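Side-chain contacts in protein (lectin) (PDB 1B2P), which probably binds mannose-containing sugars, as a bulb-type lectin of bluebell that assembles from four copies of one all-beta chain: residues Gln15-His18 with Ser22-Ile25; Phe34-Asp39 with Cys63-Gln68; Cys40-Tyr45 with Gly71-Ile76; Leu97-Gln100 with Asn104-Ile107. All blocks are in the same frame, centred on the assembly; numbering follows the deposited sequence.

Contact 1: Gln15-His18 with Ser22-Ile25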
loop_
_atom_site.group_PDB
_atom_site.type_symbol
_atom_site.label_atom_id
_atom_site.label_comp_id
_atom_site.label_asym_id
_atom_site.label_seq_id
_atom_site.Cartn_x
_atom_site.Cartn_y
_atom_site.Cartn_z
ATOM N N GLN A 15 -1.537 7.348 -16.670
ATOM C CA GLN A 15 -1.077 7.357 -18.036
ATOM C C GLN A 15 -0.140 8.613 -18.299
ATOM O O GLN A 15 0.272 8.726 -19.456
ATOM C CB GLN A 15 -2.170 7.458 -19.102
ATOM C CG GLN A 15 -3.143 6.247 -18.960
ATOM C CD GLN A 15 -4.381 6.377 -19.879
ATOM O OE1 GLN A 15 -5.427 5.647 -19.617
ATOM N NE2 GLN A 15 -4.286 7.007 -20.962
ATOM N N ILE A 16 0.073 9.300 -17.257
ATOM C CA ILE A 16 1.024 10.468 -17.542
ATOM C C ILE A 16 1.662 10.626 -16.198
ATOM O O ILE A 16 1.096 10.451 -15.093
ATOM C CB ILE A 16 0.148 11.737 -17.725
ATOM C CG1 ILE A 16 -0.675 11.665 -19.025
ATOM C CG2 ILE A 16 1.191 12.897 -17.764
ATOM C CD1 ILE A 16 -1.434 12.990 -19.315
ATOM N N LEU A 17 3.009 10.943 -16.219
ATOM C CA LEU A 17 3.661 11.426 -15.001
ATOM C C LEU A 17 3.923 12.951 -15.184
ATOM O O LEU A 17 4.699 13.223 -16.085
ATOM C CB LEU A 17 5.007 10.736 -14.930
ATOM C CG LEU A 17 5.210 9.404 -14.272
ATOM C CD1 LEU A 17 6.732 9.239 -14.029
ATOM C CD2 LEU A 17 4.473 9.246 -12.945
ATOM N N HIS A 18 3.162 13.675 -14.434
ATOM C CA HIS A 18 3.373 15.145 -14.522
ATOM C C HIS A 18 4.549 15.391 -13.610
ATOM O O HIS A 18 5.104 14.662 -12.838
ATOM C CB HIS A 18 2.135 15.823 -13.857
ATOM C CG HIS A 18 0.892 15.611 -14.660
ATOM N ND1 HIS A 18 0.636 16.274 -15.837
ATOM C CD2 HIS A 18 -0.155 14.764 -14.455
ATOM C CE1 HIS A 18 -0.509 15.868 -16.350
ATOM N NE2 HIS A 18 -1.005 14.968 -15.520
ATOM N N SER A 22 5.853 10.498 -9.469
ATOM C CA SER A 22 6.941 9.449 -9.627
ATOM C C SER A 22 6.287 8.075 -9.546
ATOM O O SER A 22 5.141 7.941 -9.046
ATOM C CB SER A 22 7.964 9.569 -8.562
ATOM O OG SER A 22 7.360 9.410 -7.250
ATOM N N LEU A 23 7.008 7.097 -10.009
ATOM C CA LEU A 23 6.757 5.698 -9.577
ATOM C C LEU A 23 7.691 5.447 -8.436
ATOM O O LEU A 23 8.807 5.981 -8.387
ATOM C CB LEU A 23 7.144 4.750 -10.705
ATOM C CG LEU A 23 6.440 4.976 -12.051
ATOM C CD1 LEU A 23 6.741 3.888 -13.062
ATOM C CD2 LEU A 23 4.903 5.026 -11.866
ATOM N N GLU A 24 7.294 4.577 -7.505
ATOM C CA GLU A 24 8.170 4.336 -6.342
ATOM C C GLU A 24 7.917 2.926 -5.838
ATOM O O GLU A 24 6.720 2.603 -5.591
ATOM C CB GLU A 24 7.936 5.315 -5.221
ATOM C CG GLU A 24 8.651 5.057 -3.913
ATOM C CD GLU A 24 8.305 6.112 -2.889
ATOM O OE1 GLU A 24 7.214 5.968 -2.272
ATOM O OE2 GLU A 24 9.021 7.087 -2.822
ATOM N N ILE A 25 9.006 2.184 -5.588
ATOM C CA ILE A 25 8.797 0.965 -4.830
ATOM C C ILE A 25 9.968 0.832 -3.824
ATOM O O ILE A 25 10.956 1.558 -3.936
ATOM C CB ILE A 25 8.921 -0.219 -5.756
ATOM C CG1 ILE A 25 10.255 -0.380 -6.471
ATOM C CG2 ILE A 25 7.766 -0.203 -6.807
ATOM C CD1 ILE A 25 10.405 -1.677 -7.251
#

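Contact 2: Phe34-Asp39 with Cys63-Gln68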
loop_
_atom_site.group_PDB
_atom_site.type_symbol
_atom_site.label_atom_id
_atom_site.label_comp_id
_atom_site.label_asym_id
_atom_site.label_seq_id
_atom_site.Cartn_x
_atom_site.Cartn_y
_atom_site.Cartn_z
ATOM N N PHE A 34 11.198 6.742 -9.803
ATOM C CA PHE A 34 11.425 7.121 -11.206
ATOM C C PHE A 34 10.578 8.374 -11.323
ATOM O O PHE A 34 9.354 8.351 -11.291
ATOM C CB PHE A 34 10.785 6.082 -12.141
ATOM C CG PHE A 34 11.083 6.186 -13.614
ATOM C CD1 PHE A 34 12.416 6.241 -14.085
ATOM C CD2 PHE A 34 10.028 6.235 -14.496
ATOM C CE1 PHE A 34 12.590 6.295 -15.443
ATOM C CE2 PHE A 34 10.234 6.319 -15.887
ATOM C CZ PHE A 34 11.516 6.340 -16.335
ATOM N N ILE A 35 11.236 9.586 -11.370
ATOM C CA ILE A 35 10.502 10.827 -11.177
ATOM C C ILE A 35 10.671 11.829 -12.365
ATOM O O ILE A 35 11.729 11.929 -12.884
ATOM C CB ILE A 35 10.991 11.498 -9.875
ATOM C CG1 ILE A 35 10.351 12.870 -9.623
ATOM C CG2 ILE A 35 12.524 11.512 -9.781
ATOM C CD1 ILE A 35 10.467 13.199 -8.139
ATOM N N MET A 36 9.510 12.411 -12.670
ATOM C CA MET A 36 9.524 13.500 -13.694
ATOM C C MET A 36 9.811 14.798 -12.927
ATOM O O MET A 36 8.899 15.244 -12.237
ATOM C CB MET A 36 8.183 13.505 -14.420
ATOM C CG MET A 36 8.012 14.630 -15.493
ATOM S SD MET A 36 8.913 14.320 -17.009
ATOM C CE MET A 36 10.484 15.187 -16.664
ATOM N N GLN A 37 11.046 15.267 -12.991
ATOM C CA GLN A 37 11.357 16.449 -12.180
ATOM C C GLN A 37 10.887 17.778 -12.850
ATOM O O GLN A 37 10.600 17.847 -14.067
ATOM C CB GLN A 37 12.898 16.565 -12.038
ATOM C CG GLN A 37 13.378 15.288 -11.279
ATOM C CD GLN A 37 14.827 15.331 -10.915
ATOM O OE1 GLN A 37 15.342 14.562 -10.053
ATOM N NE2 GLN A 37 15.680 16.173 -11.549
ATOM N N THR A 38 10.832 18.715 -11.915
ATOM C CA THR A 38 10.388 20.091 -12.335
ATOM C C THR A 38 11.329 20.690 -13.365
ATOM O O THR A 38 10.952 21.415 -14.292
ATOM C CB THR A 38 10.403 21.080 -11.143
ATOM O OG1 THR A 38 9.454 20.597 -10.167
ATOM C CG2 THR A 38 9.775 22.425 -11.503
ATOM N N ASP A 39 12.576 20.264 -13.359
ATOM C CA ASP A 39 13.554 20.725 -14.361
ATOM C C ASP A 39 13.627 20.028 -15.655
ATOM O O ASP A 39 14.431 20.193 -16.600
ATOM C CB ASP A 39 15.006 20.773 -13.731
ATOM C CG ASP A 39 15.660 19.431 -13.557
ATOM O OD1 ASP A 39 14.971 18.372 -13.807
ATOM O OD2 ASP A 39 16.847 19.207 -13.215
ATOM N N CYS A 63 7.210 19.828 -17.740
ATOM C CA CYS A 63 7.318 18.628 -18.586
ATOM C C CYS A 63 6.442 17.443 -17.986
ATOM O O CYS A 63 6.164 17.414 -16.820
ATOM C CB CYS A 63 8.800 18.075 -18.719
ATOM S SG CYS A 63 9.734 19.546 -19.474
ATOM N N ARG A 64 6.180 16.616 -18.974
ATOM C CA ARG A 64 5.431 15.325 -18.543
ATOM C C ARG A 64 6.024 14.186 -19.266
ATOM O O ARG A 64 6.605 14.331 -20.345
ATOM C CB ARG A 64 3.944 15.488 -18.909
ATOM C CG ARG A 64 3.705 15.659 -20.389
ATOM C CD ARG A 64 2.184 16.001 -20.633
ATOM N NE ARG A 64 1.831 15.996 -22.049
ATOM C CZ ARG A 64 2.028 17.107 -22.822
ATOM N NH1 ARG A 64 2.614 18.208 -22.328
ATOM N NH2 ARG A 64 1.658 17.021 -24.091
ATOM N N ALA A 65 5.856 12.968 -18.662
ATOM C CA ALA A 65 6.240 11.764 -19.400
ATOM C C ALA A 65 4.935 10.934 -19.733
ATOM O O ALA A 65 4.149 10.849 -18.807
ATOM C CB ALA A 65 7.205 10.976 -18.503
ATOM N N VAL A 66 5.032 10.496 -20.986
ATOM C CA VAL A 66 3.818 9.691 -21.395
ATOM C C VAL A 66 4.359 8.502 -22.112
ATOM O O VAL A 66 5.387 8.497 -22.789
ATOM C CB VAL A 66 2.934 10.548 -22.281
ATOM C CG1 VAL A 66 2.562 11.783 -21.467
ATOM C CG2 VAL A 66 3.668 10.972 -23.510
ATOM N N LEU A 67 3.562 7.385 -22.086
ATOM C CA LEU A 67 3.910 6.196 -22.842
ATOM C C LEU A 67 2.969 6.090 -24.016
ATOM O O LEU A 67 1.762 6.080 -23.808
ATOM C CB LEU A 67 3.790 4.988 -21.857
ATOM C CG LEU A 67 4.201 3.721 -22.587
ATOM C CD1 LEU A 67 5.672 3.599 -23.034
ATOM C CD2 LEU A 67 3.943 2.558 -21.589
ATOM N N GLN A 68 3.523 6.281 -25.212
ATOM C CA GLN A 68 2.632 6.376 -26.392
ATOM C C GLN A 68 2.093 5.021 -26.769
ATOM O O GLN A 68 2.580 3.937 -26.331
ATOM C CB GLN A 68 3.423 6.827 -27.606
ATOM C CG GLN A 68 3.978 8.222 -27.229
ATOM C CD GLN A 68 4.575 9.009 -28.349
ATOM O OE1 GLN A 68 5.278 8.383 -29.141
ATOM N NE2 GLN A 68 4.277 10.327 -28.278
HETATM O O HOH W 1 9.130 19.956 -15.716
#

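Contact 3: Cys40-Tyr45 with Gly71-Ile76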
loop_
_atom_site.group_PDB
_atom_site.type_symbol
_atom_site.label_atom_id
_atom_site.label_comp_id
_atom_site.label_asym_id
_atom_site.label_seq_id
_atom_site.Cartn_x
_atom_site.Cartn_y
_atom_site.Cartn_z
ATOM N N CYS A 40 12.561 19.157 -15.922
ATOM C CA CYS A 40 12.383 18.442 -17.134
ATOM C C CYS A 40 13.281 17.195 -17.276
ATOM O O CYS A 40 13.306 16.637 -18.372
ATOM C CB CYS A 40 12.544 19.278 -18.411
ATOM S SG CYS A 40 11.539 18.784 -19.805
ATOM N N ASN A 41 14.056 16.783 -16.273
ATOM C CA ASN A 41 14.863 15.591 -16.350
ATOM C C ASN A 41 13.989 14.407 -15.748
ATOM O O ASN A 41 13.406 14.680 -14.731
ATOM C CB ASN A 41 16.079 15.721 -15.373
ATOM C CG ASN A 41 17.233 14.924 -15.916
ATOM O OD1 ASN A 41 18.408 14.874 -15.296
ATOM N ND2 ASN A 41 17.253 14.246 -16.988
ATOM N N LEU A 42 13.994 13.326 -16.464
ATOM C CA LEU A 42 13.227 12.136 -15.878
ATOM C C LEU A 42 14.314 11.206 -15.388
ATOM O O LEU A 42 15.216 10.812 -16.157
ATOM C CB LEU A 42 12.482 11.560 -17.096
ATOM C CG LEU A 42 11.795 10.157 -16.793
ATOM C CD1 LEU A 42 10.741 10.257 -15.725
ATOM C CD2 LEU A 42 11.254 9.690 -18.116
ATOM N N VAL A 43 14.253 10.936 -14.078
ATOM C CA VAL A 43 15.420 10.352 -13.387
ATOM C C VAL A 43 15.034 9.087 -12.593
ATOM O O VAL A 43 14.005 9.179 -11.916
ATOM C CB VAL A 43 16.057 11.351 -12.366
ATOM C CG1 VAL A 43 17.354 10.785 -11.819
ATOM C CG2 VAL A 43 16.248 12.715 -13.162
ATOM N N LEU A 44 15.888 8.080 -12.605
ATOM C CA LEU A 44 15.697 6.924 -11.666
ATOM C C LEU A 44 16.731 7.084 -10.518
ATOM O O LEU A 44 17.916 7.190 -10.791
ATOM C CB LEU A 44 16.004 5.660 -12.410
ATOM C CG LEU A 44 15.980 4.331 -11.595
ATOM C CD1 LEU A 44 14.530 4.079 -11.141
ATOM C CD2 LEU A 44 16.465 3.249 -12.534
ATOM N N TYR A 45 16.210 7.146 -9.324
ATOM C CA TYR A 45 17.010 7.280 -8.116
ATOM C C TYR A 45 16.994 5.939 -7.353
ATOM O O TYR A 45 16.028 5.214 -7.317
ATOM C CB TYR A 45 16.428 8.270 -7.167
ATOM C CG TYR A 45 16.712 9.701 -7.631
ATOM C CD1 TYR A 45 17.936 10.310 -7.326
ATOM C CD2 TYR A 45 15.772 10.391 -8.366
ATOM C CE1 TYR A 45 18.097 11.638 -7.742
ATOM C CE2 TYR A 45 15.911 11.709 -8.826
ATOM C CZ TYR A 45 17.144 12.287 -8.436
ATOM O OH TYR A 45 17.407 13.544 -8.912
ATOM N N GLY A 71 4.461 2.178 -27.619
ATOM C CA GLY A 71 5.440 1.642 -26.633
ATOM C C GLY A 71 6.610 2.641 -26.479
ATOM O O GLY A 71 7.572 2.270 -25.798
ATOM N N VAL A 72 6.595 3.773 -27.139
ATOM C CA VAL A 72 7.725 4.758 -26.957
ATOM C C VAL A 72 7.469 5.626 -25.820
ATOM O O VAL A 72 6.353 6.266 -25.683
ATOM C CB VAL A 72 7.863 5.616 -28.228
ATOM C CG1 VAL A 72 8.861 6.765 -28.038
ATOM C CG2 VAL A 72 8.156 4.693 -29.395
ATOM N N LEU A 73 8.355 5.770 -24.857
ATOM C CA LEU A 73 8.206 6.688 -23.756
ATOM C C LEU A 73 8.763 8.055 -24.154
ATOM O O LEU A 73 9.791 8.080 -24.813
ATOM C CB LEU A 73 9.103 6.175 -22.598
ATOM C CG LEU A 73 9.205 7.044 -21.355
ATOM C CD1 LEU A 73 7.856 7.136 -20.657
ATOM C CD2 LEU A 73 10.263 6.425 -20.404
ATOM N N VAL A 74 7.962 9.106 -23.847
ATOM C CA VAL A 74 8.487 10.440 -24.372
ATOM C C VAL A 74 8.357 11.333 -23.200
ATOM O O VAL A 74 7.686 11.279 -22.198
ATOM C CB VAL A 74 7.613 11.037 -25.469
ATOM C CG1 VAL A 74 7.718 10.149 -26.694
ATOM C CG2 VAL A 74 6.156 11.106 -25.021
ATOM N N VAL A 75 9.228 12.443 -23.195
ATOM C CA VAL A 75 9.121 13.551 -22.292
ATOM C C VAL A 75 8.791 14.853 -23.183
ATOM O O VAL A 75 9.466 14.960 -24.175
ATOM C CB VAL A 75 10.507 13.797 -21.622
ATOM C CG1 VAL A 75 10.476 15.025 -20.750
ATOM C CG2 VAL A 75 10.937 12.562 -20.788
ATOM N N ILE A 76 7.714 15.417 -22.739
ATOM C CA ILE A 76 7.146 16.485 -23.616
ATOM C C ILE A 76 7.006 17.722 -22.766
ATOM O O ILE A 76 6.638 17.718 -21.606
ATOM C CB ILE A 76 5.720 16.089 -24.074
ATOM C CG1 ILE A 76 5.727 14.807 -24.862
ATOM C CG2 ILE A 76 5.171 17.284 -24.909
ATOM C CD1 ILE A 76 4.290 14.307 -25.185
#

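Contact 4: Leu97-Gln100 with Asn104-Ile107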
loop_
_atom_site.group_PDB
_atom_site.type_symbol
_atom_site.label_atom_id
_atom_site.label_comp_id
_atom_site.label_asym_id
_atom_site.label_seq_id
_atom_site.Cartn_x
_atom_site.Cartn_y
_atom_site.Cartn_z
ATOM N N LEU A 97 4.803 0.380 -18.714
ATOM C CA LEU A 97 6.177 0.590 -18.204
ATOM C C LEU A 97 6.177 0.233 -16.761
ATOM O O LEU A 97 5.339 0.624 -15.960
ATOM C CB LEU A 97 6.562 2.079 -18.458
ATOM C CG LEU A 97 7.919 2.455 -17.795
ATOM C CD1 LEU A 97 8.481 3.681 -18.598
ATOM C CD2 LEU A 97 7.711 2.864 -16.334
ATOM N N VAL A 98 7.161 -0.618 -16.294
ATOM C CA VAL A 98 7.129 -1.048 -14.913
ATOM C C VAL A 98 8.479 -0.727 -14.212
ATOM O O VAL A 98 9.486 -1.053 -14.868
ATOM C CB VAL A 98 6.991 -2.622 -14.875
ATOM C CG1 VAL A 98 6.862 -3.126 -13.452
ATOM C CG2 VAL A 98 5.759 -3.037 -15.766
ATOM N N LEU A 99 8.375 -0.163 -13.039
ATOM C CA LEU A 99 9.611 -0.052 -12.175
ATOM C C LEU A 99 9.570 -1.350 -11.371
ATOM O O LEU A 99 8.726 -1.621 -10.546
ATOM C CB LEU A 99 9.354 1.180 -11.266
ATOM C CG LEU A 99 10.462 1.340 -10.168
ATOM C CD1 LEU A 99 11.830 1.451 -10.823
ATOM C CD2 LEU A 99 10.132 2.592 -9.341
ATOM N N GLN A 100 10.679 -2.116 -11.605
ATOM C CA GLN A 100 10.687 -3.544 -11.071
ATOM C C GLN A 100 11.529 -3.692 -9.863
ATOM O O GLN A 100 12.445 -2.881 -9.591
ATOM C CB GLN A 100 11.401 -4.399 -12.127
ATOM C CG GLN A 100 10.590 -4.310 -13.468
ATOM C CD GLN A 100 11.015 -5.279 -14.490
ATOM O OE1 GLN A 100 10.249 -5.586 -15.425
ATOM N NE2 GLN A 100 12.271 -5.797 -14.554
ATOM N N ASN A 104 15.346 -2.524 -12.583
ATOM C CA ASN A 104 15.263 -2.161 -13.983
ATOM C C ASN A 104 13.891 -1.478 -14.282
ATOM O O ASN A 104 12.992 -1.753 -13.467
ATOM C CB ASN A 104 15.335 -3.459 -14.772
ATOM C CG ASN A 104 15.974 -3.316 -16.135
ATOM O OD1 ASN A 104 16.432 -2.232 -16.491
ATOM N ND2 ASN A 104 15.984 -4.406 -16.909
ATOM N N VAL A 105 13.952 -0.598 -15.221
ATOM C CA VAL A 105 12.558 -0.023 -15.635
ATOM C C VAL A 105 12.394 -0.481 -17.039
ATOM O O VAL A 105 13.254 -0.361 -17.925
ATOM C CB VAL A 105 12.697 1.513 -15.721
ATOM C CG1 VAL A 105 11.442 2.088 -16.417
ATOM C CG2 VAL A 105 12.845 2.062 -14.313
ATOM N N VAL A 106 11.263 -1.214 -17.376
ATOM C CA VAL A 106 11.077 -1.948 -18.556
ATOM C C VAL A 106 9.680 -1.589 -19.198
ATOM O O VAL A 106 8.774 -1.535 -18.404
ATOM C CB VAL A 106 11.155 -3.491 -18.276
ATOM C CG1 VAL A 106 11.165 -4.303 -19.548
ATOM C CG2 VAL A 106 12.406 -3.866 -17.409
ATOM N N ILE A 107 9.749 -1.511 -20.503
ATOM C CA ILE A 107 8.455 -1.323 -21.196
ATOM C C ILE A 107 8.074 -2.683 -21.766
ATOM O O ILE A 107 8.881 -3.244 -22.516
ATOM C CB ILE A 107 8.614 -0.316 -22.352
ATOM C CG1 ILE A 107 8.961 1.021 -21.704
ATOM C CG2 ILE A 107 7.296 -0.259 -23.189
ATOM C CD1 ILE A 107 9.237 2.168 -22.820
HETATM O O HOH W 2 15.011 -7.158 -15.674
#

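Contact 1: Gln15-His18 with Ser22-Ile25
L17 and L23 meet through their CD2 methyls, and CD2 of L17 also comes up to the backbone N of S22; on this small surface two sheets of the lectin come together without a single hydrogen bond passing between the segments. Along the first segment, I16 takes no part in the contact, its CG2 sitting instead 3.7 Å above the plane of the H18 ring, over the ring centre. L17 turns the other way and carries the contact. Its CG lies beside the backbone N and anti to the carbonyl carbon (chi1 -88°, rotated well past the usual -60°), and of its two branches CD2 is the one that does the touching. That methyl stands 3.9 Å from S22 N and 4.4 Å from L23 CD2, a loose apolar approach. L23 helps from its side: although its first bond is not aimed at L17, the far end of the side chain swings in. S22 contributes main chain, since its CB points away from L17. H18, next in line, uses its backbone N to hold E21 OE1, a bond inside the short turn that carries the chain from one sheet to the other. The nearest CA pair is L17 and S22, 6.6 Å apart. L17 is bonded through its backbone to A65 in one sheet and L23 to F34 in another, so strands 16-18 and 22-27, each outermost in its sheet within this chain, lean on each other through leucines, with I4 of strand 3-5 touching both and L97 and L99 of strand 95-99 covering L23.

Contact 2: Phe34-Asp39 with Cys63-Gln68
M36 folds its side chain over the backbone of C63, R64 and A65, and the shape of that one thioether accounts for most of the contact. CG stands anti to the backbone N (chi1 178°), which sends the chain out toward the other strand; the next two torsions then bend it, so that it follows the main chain opposite instead of butting into it. Each atom in turn finds a partner: CG of M36 lies 3.6 Å from C63 O, SD is 3.7 Å from both R64 C and A65 N, and the CE methyl ends 3.9 Å from C63 CB. The methyl of A65 adds a further apolar touch, its CB 4.0 Å from SD of M36. C63 keeps SG beside its own backbone N, where it forms the disulfide with C40. Polar cohesion comes from water 1, which donates to the carbonyl oxygens of Q37 and T38 and accepts from C63 N at 2.8 Å, joining the loop at Q37 and T38 to the residue just before strand 64-67. Within the first segment Q37 NE2 donates to D39 OD1 (3.2 Å, 169°); the acceptor is in the plane of the amide, yet the carboxylate is met from above its own plane. Since D39 OD1 also takes the backbone N of N41, this oxygen is gripped twice, which probably helps to hold the carboxylate in place. R64 points away from M36 and lies along I76. Around all this, strand 30-36 runs between 22-27 and 42-46 in one sheet, and strand 64-67 between 16-18 and 73-76 in another, so the methionine bridges two different sheets.

Contact 3: Cys40-Tyr45 with Gly71-Ile76
L42 and V75 form the central pair of this contact, with L73 and C40 flanking them. The CD2 methyl of L42 is the shared point: it lies 3.9 Å from V75 CG2 and 4.1 Å from L73 CD2. The two leucines reach toward each other tip to tip and have nearly the same conformation, each with CG anti to its backbone N (chi1 170° in L42, 175° in L73), which is what brings the branch ends together across the gap between strands. Toward V75 the side chain of L42 runs at a slant. V75 forks: CG2 serves L42, while CG1 turns to the other end and lies 4.0 Å from C40 SG, one half of the C40-C63 disulfide. No hydrogen bond crosses; the contact rests on apolar side chains.

A second layer fixes these groups. F34 lies against L42, W84 against L73 and V83 against V75. Backbone polar atoms are tied to hydroxyls: L42 N to T54 OG1, C40 O to T56 OG1 and L73 N to S86 OG. Further out, V43 CG1 stands 3.5 Å above one face of the Y45 ring, offset toward its rim, and the hydroxyl of that ring is hydrogen-bonded to Q37 OE1. L44 packs on T117 of the third subunit. The spacing of Q37, D39, N41, V43 and Y45 matches the mannose-binding sequence motif of bulb-type lectins, consistent with a sugar site on the outer side of strand 42-46; the inward leucines and valine contribute to the core, which three sheets share in the beta-prism II fold.

Contact 4: Leu97-Gln100 with Asn104-Ile107
A beta hairpin, strands 95-99 and 105-114, is joined here along L97 to L99 and V105 to I107, the short strand segments running antiparallel at 163°. V98 and V106 are the hydrogen-bonded pair, V98 N reaching V106 O at 2.8 Å and V106 N returning to V98 O at 3.1 Å; Q100 N adds a third bond to N104 O at 3.0 Å near the turn. L97 with I107 and L99 with V105 are non-hydrogen-bonded pairs, and their side chains share the face turned to the protein core. There L97 straddles two neighbours: its CG is 3.8 Å from V105 CG1, and CD1 is 4.1 Å from I107 CG1. L99 brings CD1 to within 3.7 Å of V105 CG2. V98 and V106 look the other way.

On that second face Q100, with CG beside its backbone N (chi1 -61°) and the chain extended beyond, lays its amide against V106 CG2, which is 3.4 Å from OE1 and the same from NE2. The turn of the amide is fixed by Y108 OH at OE1 and, weakly, by D102 OD1 at NE2. N104 lies alongside, its amide turned 83° from that of Q100, and water 2 links the two, weakly on the glutamine side. N104 OD1 takes the backbone N of T117 of the third subunit, and a strand of that subunit pairs antiparallel with V106 and I107. Q100, D102, N104, V106 and Y108 have the order and spacing of the mannose-binding motif of bulb-type lectins, so this hairpin probably presents a sugar site, here without ligand.

How the contacts relate
Contacts 1, 2 and 3 join two four-stranded antiparallel sheets, one holding strands 16-18 to 82-85 and the other 22-27 to 49-53; contact 4 lies within the third sheet. Contact 1 closes first along the chain, contacts 2 and 3 alternate their segments, and contact 4 comes last. The centres of 2 and 3 are about 5 Å apart, tied by the disulfide, and those of 1 and 2 about 8 Å. The centre of contact 4 is about 14 Å from that of contact 2 and 12 Å from that of contact 3, yet L67 of contact 2 packs on I107 and L73 of contact 3 on L97. Three sheets thus share one apolar interior, the plan of the beta-prism II fold.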